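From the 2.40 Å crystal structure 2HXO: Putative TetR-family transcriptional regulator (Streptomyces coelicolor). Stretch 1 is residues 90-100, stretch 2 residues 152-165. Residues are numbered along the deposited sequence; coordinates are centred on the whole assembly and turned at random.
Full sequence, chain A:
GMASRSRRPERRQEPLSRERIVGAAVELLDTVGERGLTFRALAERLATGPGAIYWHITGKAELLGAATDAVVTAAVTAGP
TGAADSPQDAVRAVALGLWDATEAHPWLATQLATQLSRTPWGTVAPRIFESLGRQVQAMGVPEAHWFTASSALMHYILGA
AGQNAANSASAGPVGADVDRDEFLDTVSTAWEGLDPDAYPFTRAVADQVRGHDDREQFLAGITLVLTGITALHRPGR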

ATOM      1  N   ALA A  90      15.064   6.280  14.242  1.00 32.03           N
ATOM      2  CA  ALA A  90      14.811   4.871  14.458  1.00 32.63           C
ATOM      3  C   ALA A  90      13.630   4.426  13.581  1.00 34.38           C
ATOM      4  O   ALA A  90      13.674   3.372  12.950  1.00 35.83           O
ATOM      5  CB  ALA A  90      14.537   4.613  15.929  1.00 32.51           C
ATOM      6  N   VAL A  91      12.584   5.243  13.513  1.00 33.40           N
ATOM      7  CA  VAL A  91      11.446   4.886  12.680  1.00 33.32           C
ATOM      8  C   VAL A  91      11.892   4.810  11.216  1.00 33.81           C
ATOM      9  O   VAL A  91      11.466   3.921  10.472  1.00 33.95           O
ATOM     10  CB  VAL A  91      10.284   5.899  12.840  1.00 30.91           C
ATOM     11  CG1 VAL A  91       9.277   5.701  11.739  1.00 27.48           C
ATOM     12  CG2 VAL A  91       9.628   5.714  14.204  1.00 28.25           C
ATOM     13  N   ARG A  92      12.745   5.739  10.799  1.00 33.37           N
ATOM     14  CA  ARG A  92      13.255   5.713   9.433  1.00 33.31           C
ATOM     15  C   ARG A  92      14.061   4.451   9.152  1.00 33.19           C
ATOM     16  O   ARG A  92      13.964   3.893   8.056  1.00 34.38           O
ATOM     17  CB  ARG A  92      14.122   6.933   9.159  1.00 34.66           C
ATOM     18  CG  ARG A  92      13.325   8.208   9.003  1.00 34.66           C
ATOM     19  CD  ARG A  92      14.262   9.384   8.711  1.00 40.00           C
ATOM     20  NE  ARG A  92      13.542  10.626   8.875  1.00 42.81           N
ATOM     21  CZ  ARG A  92      13.602  11.390   9.957  1.00 43.99           C
ATOM     22  NH1 ARG A  92      14.379  11.052  10.979  1.00 43.73           N
ATOM     23  NH2 ARG A  92      12.834  12.466  10.029  1.00 45.33           N
ATOM     24  N   ALA A  93      14.849   4.003  10.130  1.00 32.63           N
ATOM     25  CA  ALA A  93      15.651   2.793   9.961  1.00 33.92           C
ATOM     26  C   ALA A  93      14.704   1.609   9.807  1.00 35.06           C
ATOM     27  O   ALA A  93      14.947   0.718   8.994  1.00 37.46           O
ATOM     28  CB  ALA A  93      16.569   2.575  11.163  1.00 31.61           C
ATOM     29  N   VAL A  94      13.624   1.592  10.582  1.00 34.74           N
ATOM     30  CA  VAL A  94      12.670   0.500  10.460  1.00 34.34           C
ATOM     31  C   VAL A  94      12.049   0.512   9.068  1.00 34.03           C
ATOM     32  O   VAL A  94      11.978  -0.521   8.413  1.00 35.66           O
ATOM     33  CB  VAL A  94      11.539   0.595  11.489  1.00 34.41           C
ATOM     34  CG1 VAL A  94      10.478  -0.460  11.171  1.00 33.96           C
ATOM     35  CG2 VAL A  94      12.093   0.380  12.881  1.00 32.43           C
ATOM     36  N   ALA A  95      11.619   1.687   8.619  1.00 33.82           N
ATOM     37  CA  ALA A  95      10.986   1.839   7.308  1.00 33.98           C
ATOM     38  C   ALA A  95      11.932   1.496   6.143  1.00 35.61           C
ATOM     39  O   ALA A  95      11.529   0.832   5.183  1.00 35.73           O
ATOM     40  CB  ALA A  95      10.447   3.267   7.158  1.00 32.16           C
ATOM     41  N   LEU A  96      13.183   1.947   6.216  1.00 36.31           N
ATOM     42  CA  LEU A  96      14.147   1.634   5.156  1.00 37.06           C
ATOM     43  C   LEU A  96      14.448   0.143   5.146  1.00 37.04           C
ATOM     44  O   LEU A  96      14.635  -0.449   4.086  1.00 35.82           O
ATOM     45  CB  LEU A  96      15.446   2.411   5.345  1.00 38.66           C
ATOM     46  CG  LEU A  96      15.311   3.903   5.057  1.00 42.05           C
ATOM     47  CD1 LEU A  96      16.646   4.594   5.319  1.00 42.39           C
ATOM     48  CD2 LEU A  96      14.853   4.103   3.612  1.00 41.54           C
ATOM     49  N   GLY A  97      14.504  -0.459   6.332  1.00 38.15           N
ATOM     50  CA  GLY A  97      14.741  -1.889   6.414  1.00 37.53           C
ATOM     51  C   GLY A  97      13.626  -2.576   5.643  1.00 40.12           C
ATOM     52  O   GLY A  97      13.883  -3.472   4.845  1.00 41.78           O
ATOM     53  N   LEU A  98      12.381  -2.150   5.861  1.00 39.89           N
ATOM     54  CA  LEU A  98      11.260  -2.758   5.154  1.00 40.52           C
ATOM     55  C   LEU A  98      11.315  -2.445   3.658  1.00 40.88           C
ATOM     56  O   LEU A  98      11.101  -3.318   2.825  1.00 40.88           O
ATOM     57  CB  LEU A  98       9.927  -2.281   5.750  1.00 40.02           C
ATOM     58  CG  LEU A  98       9.600  -2.855   7.136  1.00 40.68           C
ATOM     59  CD1 LEU A  98       8.306  -2.261   7.651  1.00 39.52           C
ATOM     60  CD2 LEU A  98       9.498  -4.385   7.048  1.00 40.67           C
ATOM     61  N   TRP A  99      11.602  -1.191   3.319  1.00 41.76           N
ATOM     62  CA  TRP A  99      11.688  -0.780   1.923  1.00 41.11           C
ATOM     63  C   TRP A  99      12.749  -1.583   1.165  1.00 41.69           C
ATOM     64  O   TRP A  99      12.484  -2.111   0.082  1.00 40.74           O
ATOM     65  CB  TRP A  99      12.013   0.715   1.837  1.00 41.62           C
ATOM     66  CG  TRP A  99      12.404   1.172   0.451  1.00 44.31           C
ATOM     67  CD1 TRP A  99      13.644   1.071  -0.135  1.00 45.63           C
ATOM     68  CD2 TRP A  99      11.569   1.844  -0.502  1.00 44.19           C
ATOM     69  NE1 TRP A  99      13.627   1.648  -1.384  1.00 45.56           N
ATOM     70  CE2 TRP A  99      12.368   2.129  -1.634  1.00 44.94           C
ATOM     71  CE3 TRP A  99      10.226   2.236  -0.507  1.00 44.39           C
ATOM     72  CZ2 TRP A  99      11.866   2.793  -2.757  1.00 45.65           C
ATOM     73  CZ3 TRP A  99       9.725   2.895  -1.625  1.00 44.45           C
ATOM     74  CH2 TRP A  99      10.545   3.168  -2.732  1.00 47.11           C
ATOM     75  N   ASP A 100      13.950  -1.672   1.731  1.00 41.40           N
ATOM     76  CA  ASP A 100      15.027  -2.414   1.093  1.00 43.05           C
ATOM     77  C   ASP A 100      14.723  -3.909   1.016  1.00 45.19           C
ATOM     78  O   ASP A 100      15.073  -4.575   0.033  1.00 46.10           O
ATOM     79  CB  ASP A 100      16.351  -2.191   1.835  1.00 43.33           C
ATOM     80  CG  ASP A 100      16.869  -0.764   1.689  1.00 45.82           C
ATOM     81  OD1 ASP A 100      16.477  -0.082   0.711  1.00 47.27           O
ATOM     82  OD2 ASP A 100      17.671  -0.325   2.542  1.00 46.72           O
ATOM     83  N   ALA A 152      -0.647   4.338  11.307  1.00 32.19           N
ATOM     84  CA  ALA A 152      -0.460   5.266  10.199  1.00 32.10           C
ATOM     85  C   ALA A 152       0.920   5.058   9.582  1.00 33.23           C
ATOM     86  O   ALA A 152       1.049   4.983   8.355  1.00 32.28           O
ATOM     87  CB  ALA A 152      -0.615   6.718  10.668  1.00 30.21           C
ATOM     88  N   LEU A 153       1.949   4.971  10.423  1.00 33.82           N
ATOM     89  CA  LEU A 153       3.304   4.750   9.906  1.00 36.52           C
ATOM     90  C   LEU A 153       3.299   3.460   9.082  1.00 38.00           C
ATOM     91  O   LEU A 153       3.756   3.432   7.938  1.00 36.23           O
ATOM     92  CB  LEU A 153       4.304   4.644  11.060  1.00 34.24           C
ATOM     93  CG  LEU A 153       4.589   6.003  11.695  1.00 34.03           C
ATOM     94  CD1 LEU A 153       5.215   5.832  13.073  1.00 30.98           C
ATOM     95  CD2 LEU A 153       5.466   6.811  10.746  1.00 27.81           C
HETATM   96  N   MSE A 154       2.741   2.403   9.661  1.00 41.46           N
HETATM   97  CA  MSE A 154       2.653   1.120   8.979  1.00 44.32           C
HETATM   98  C   MSE A 154       1.953   1.204   7.619  1.00 44.84           C
HETATM   99  O   MSE A 154       2.478   0.741   6.601  1.00 46.24           O
HETATM  100  CB  MSE A 154       1.907   0.128   9.849  1.00 47.68           C
HETATM  101  CG  MSE A 154       1.624  -1.153   9.133  1.00 53.99           C
HETATM  102 SE   MSE A 154       3.256  -2.131   8.928  1.00 62.58          SE
HETATM  103  CE  MSE A 154       3.177  -3.039  10.641  1.00 60.22           C
ATOM    104  N   HIS A 155       0.757   1.778   7.595  1.00 44.22           N
ATOM    105  CA  HIS A 155       0.016   1.886   6.347  1.00 44.37           C
ATOM    106  C   HIS A 155       0.804   2.688   5.325  1.00 44.33           C
ATOM    107  O   HIS A 155       0.768   2.400   4.124  1.00 43.42           O
ATOM    108  CB  HIS A 155      -1.347   2.563   6.557  1.00 46.35           C
ATOM    109  CG  HIS A 155      -2.384   1.685   7.185  1.00 47.58           C
ATOM    110  ND1 HIS A 155      -3.413   1.978   8.013  1.00 48.97           N
ATOM    111  CD2 HIS A 155      -2.474   0.334   6.929  1.00 50.35           C
ATOM    112  CE1 HIS A 155      -4.100   0.811   8.237  1.00 49.97           C
ATOM    113  NE2 HIS A 155      -3.513  -0.167   7.572  1.00 50.98           N
ATOM    114  N   TYR A 156       1.488   3.728   5.784  1.00 43.97           N
ATOM    115  CA  TYR A 156       2.275   4.524   4.859  1.00 42.05           C
ATOM    116  C   TYR A 156       3.391   3.662   4.275  1.00 41.79           C
ATOM    117  O   TYR A 156       3.613   3.641   3.066  1.00 40.69           O
ATOM    118  CB  TYR A 156       2.904   5.736   5.536  1.00 40.43           C
ATOM    119  CG  TYR A 156       3.868   6.397   4.596  1.00 40.11           C
ATOM    120  CD1 TYR A 156       3.416   7.248   3.589  1.00 40.61           C
ATOM    121  CD2 TYR A 156       5.230   6.068   4.626  1.00 39.46           C
ATOM    122  CE1 TYR A 156       4.294   7.752   2.624  1.00 42.08           C
ATOM    123  CE2 TYR A 156       6.111   6.559   3.668  1.00 40.54           C
ATOM    124  CZ  TYR A 156       5.641   7.400   2.676  1.00 41.29           C
ATOM    125  OH  TYR A 156       6.528   7.915   1.762  1.00 44.85           O
ATOM    126  N   ILE A 157       4.092   2.941   5.140  1.00 41.94           N
ATOM    127  CA  ILE A 157       5.180   2.094   4.681  1.00 42.86           C
ATOM    128  C   ILE A 157       4.728   1.051   3.651  1.00 45.86           C
ATOM    129  O   ILE A 157       5.367   0.882   2.601  1.00 46.32           O
ATOM    130  CB  ILE A 157       5.865   1.411   5.879  1.00 40.05           C
ATOM    131  CG1 ILE A 157       6.584   2.482   6.709  1.00 35.72           C
ATOM    132  CG2 ILE A 157       6.847   0.352   5.391  1.00 40.96           C
ATOM    133  CD1 ILE A 157       7.027   2.048   8.080  1.00 30.74           C
ATOM    134  N   LEU A 158       3.627   0.360   3.942  1.00 47.66           N
ATOM    135  CA  LEU A 158       3.084  -0.655   3.035  1.00 48.66           C
ATOM    136  C   LEU A 158       2.689  -0.068   1.686  1.00 49.38           C
ATOM    137  O   LEU A 158       2.838  -0.704   0.645  1.00 48.76           O
ATOM    138  CB  LEU A 158       1.854  -1.311   3.655  1.00 49.57           C
ATOM    139  CG  LEU A 158       2.027  -2.540   4.547  1.00 51.20           C
ATOM    140  CD1 LEU A 158       3.169  -2.360   5.547  1.00 52.88           C
ATOM    141  CD2 LEU A 158       0.719  -2.764   5.266  1.00 51.63           C
ATOM    142  N   GLY A 159       2.173   1.151   1.714  1.00 50.56           N
ATOM    143  CA  GLY A 159       1.745   1.798   0.488  1.00 50.68           C
ATOM    144  C   GLY A 159       2.880   2.248  -0.413  1.00 51.59           C
ATOM    145  O   GLY A 159       2.825   2.064  -1.631  1.00 52.16           O
ATOM    146  N   ALA A 160       3.909   2.858   0.163  1.00 50.77           N
ATOM    147  CA  ALA A 160       5.033   3.306  -0.649  1.00 50.40           C
ATOM    148  C   ALA A 160       5.894   2.097  -1.033  1.00 50.95           C
ATOM    149  O   ALA A 160       6.233   1.916  -2.204  1.00 51.11           O
ATOM    150  CB  ALA A 160       5.860   4.339   0.114  1.00 49.19           C
ATOM    151  N   ALA A 161       6.235   1.259  -0.056  1.00 50.83           N
ATOM    152  CA  ALA A 161       7.045   0.073  -0.342  1.00 51.29           C
ATOM    153  C   ALA A 161       6.302  -0.880  -1.283  1.00 51.53           C
ATOM    154  O   ALA A 161       6.905  -1.499  -2.160  1.00 52.17           O
ATOM    155  CB  ALA A 161       7.407  -0.651   0.953  1.00 50.28           C
ATOM    156  N   GLY A 162       4.991  -0.996  -1.089  1.00 52.54           N
ATOM    157  CA  GLY A 162       4.191  -1.868  -1.930  1.00 52.78           C
ATOM    158  C   GLY A 162       4.261  -1.430  -3.381  1.00 53.89           C
ATOM    159  O   GLY A 162       4.442  -2.253  -4.278  1.00 53.40           O
ATOM    160  N   GLN A 163       4.120  -0.129  -3.612  1.00 54.61           N
ATOM    161  CA  GLN A 163       4.178   0.415  -4.961  1.00 56.48           C
ATOM    162  C   GLN A 163       5.588   0.240  -5.513  1.00 57.42           C
ATOM    163  O   GLN A 163       5.772  -0.060  -6.692  1.00 57.26           O
ATOM    164  CB  GLN A 163       3.797   1.899  -4.951  1.00 56.99           C
ATOM    165  CG  GLN A 163       3.533   2.505  -6.326  1.00 59.97           C
ATOM    166  CD  GLN A 163       2.545   1.684  -7.158  1.00 62.41           C
ATOM    167  OE1 GLN A 163       1.599   1.095  -6.626  1.00 63.34           O
ATOM    168  NE2 GLN A 163       2.756   1.656  -8.471  1.00 63.35           N
ATOM    169  N   ASN A 164       6.585   0.424  -4.655  1.00 58.98           N
ATOM    170  CA  ASN A 164       7.975   0.262  -5.065  1.00 60.72           C
ATOM    171  C   ASN A 164       8.222  -1.164  -5.576  1.00 62.38           C
ATOM    172  O   ASN A 164       8.898  -1.359  -6.590  1.00 62.10           O
ATOM    173  CB  ASN A 164       8.909   0.555  -3.893  1.00 60.80           C
ATOM    174  CG  ASN A 164      10.338   0.157  -4.180  1.00 61.61           C
ATOM    175  OD1 ASN A 164      10.959   0.671  -5.110  1.00 61.33           O
ATOM    176  ND2 ASN A 164      10.867  -0.771  -3.385  1.00 62.57           N
ATOM    177  N   ALA A 165       7.679  -2.155  -4.871  1.00 65.13           N
ATOM    178  CA  ALA A 165       7.833  -3.552  -5.280  1.00 68.00           C
ATOM    179  C   ALA A 165       7.258  -3.757  -6.683  1.00 70.01           C
ATOM    180  O   ALA A 165       7.834  -4.480  -7.502  1.00 70.60           O
ATOM    181  CB  ALA A 165       7.128  -4.473  -4.297  1.00 68.04           C
TER

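This is a purely van der Waals contact between two roughly parallel helices, built from aliphatic side chains at one end and, at the other, a tryptophan against two alanines and the CB of an asparagine, with no hydrogen bond crossing between them. The axes run in the same general direction, 28° apart, and approach to 9.7 Å. The register advances in steps of four, about one helical turn at a time: V91 pairs with L153, A95 with I157, W99 with A161. Along that series the CA–CA distance falls from 8.6 Å for V91 and L153 to 5.2 Å for W99 and A161, so the backbones close as the chains proceed.

Where they are wider apart, two branched residues fill the gap, V91 CG1 meeting L153 CD2 at 4.1 Å. One turn on, I157 serves two partners: its CD1 lies 3.7 Å from A95 CB, and its CG2 3.8 Å from L98 CD1. At the tight end the W99 CA-to-CB bond points sideways, but its ring comes nearer the other helix and packs against A160 and A161, with W99 CE3 3.9 Å from A161 CA and W99 CZ3 3.7 Å from A160 O. N164 CB sits over one face of the indole, 3.3 Å from W99 CH2, while N164 ND2 is hydrogen-bonded elsewhere in the structure. From V94 and from Y156 onward, the amides of each stretch bond to the carbonyl four residues back; across the interface the contacts are those of packing.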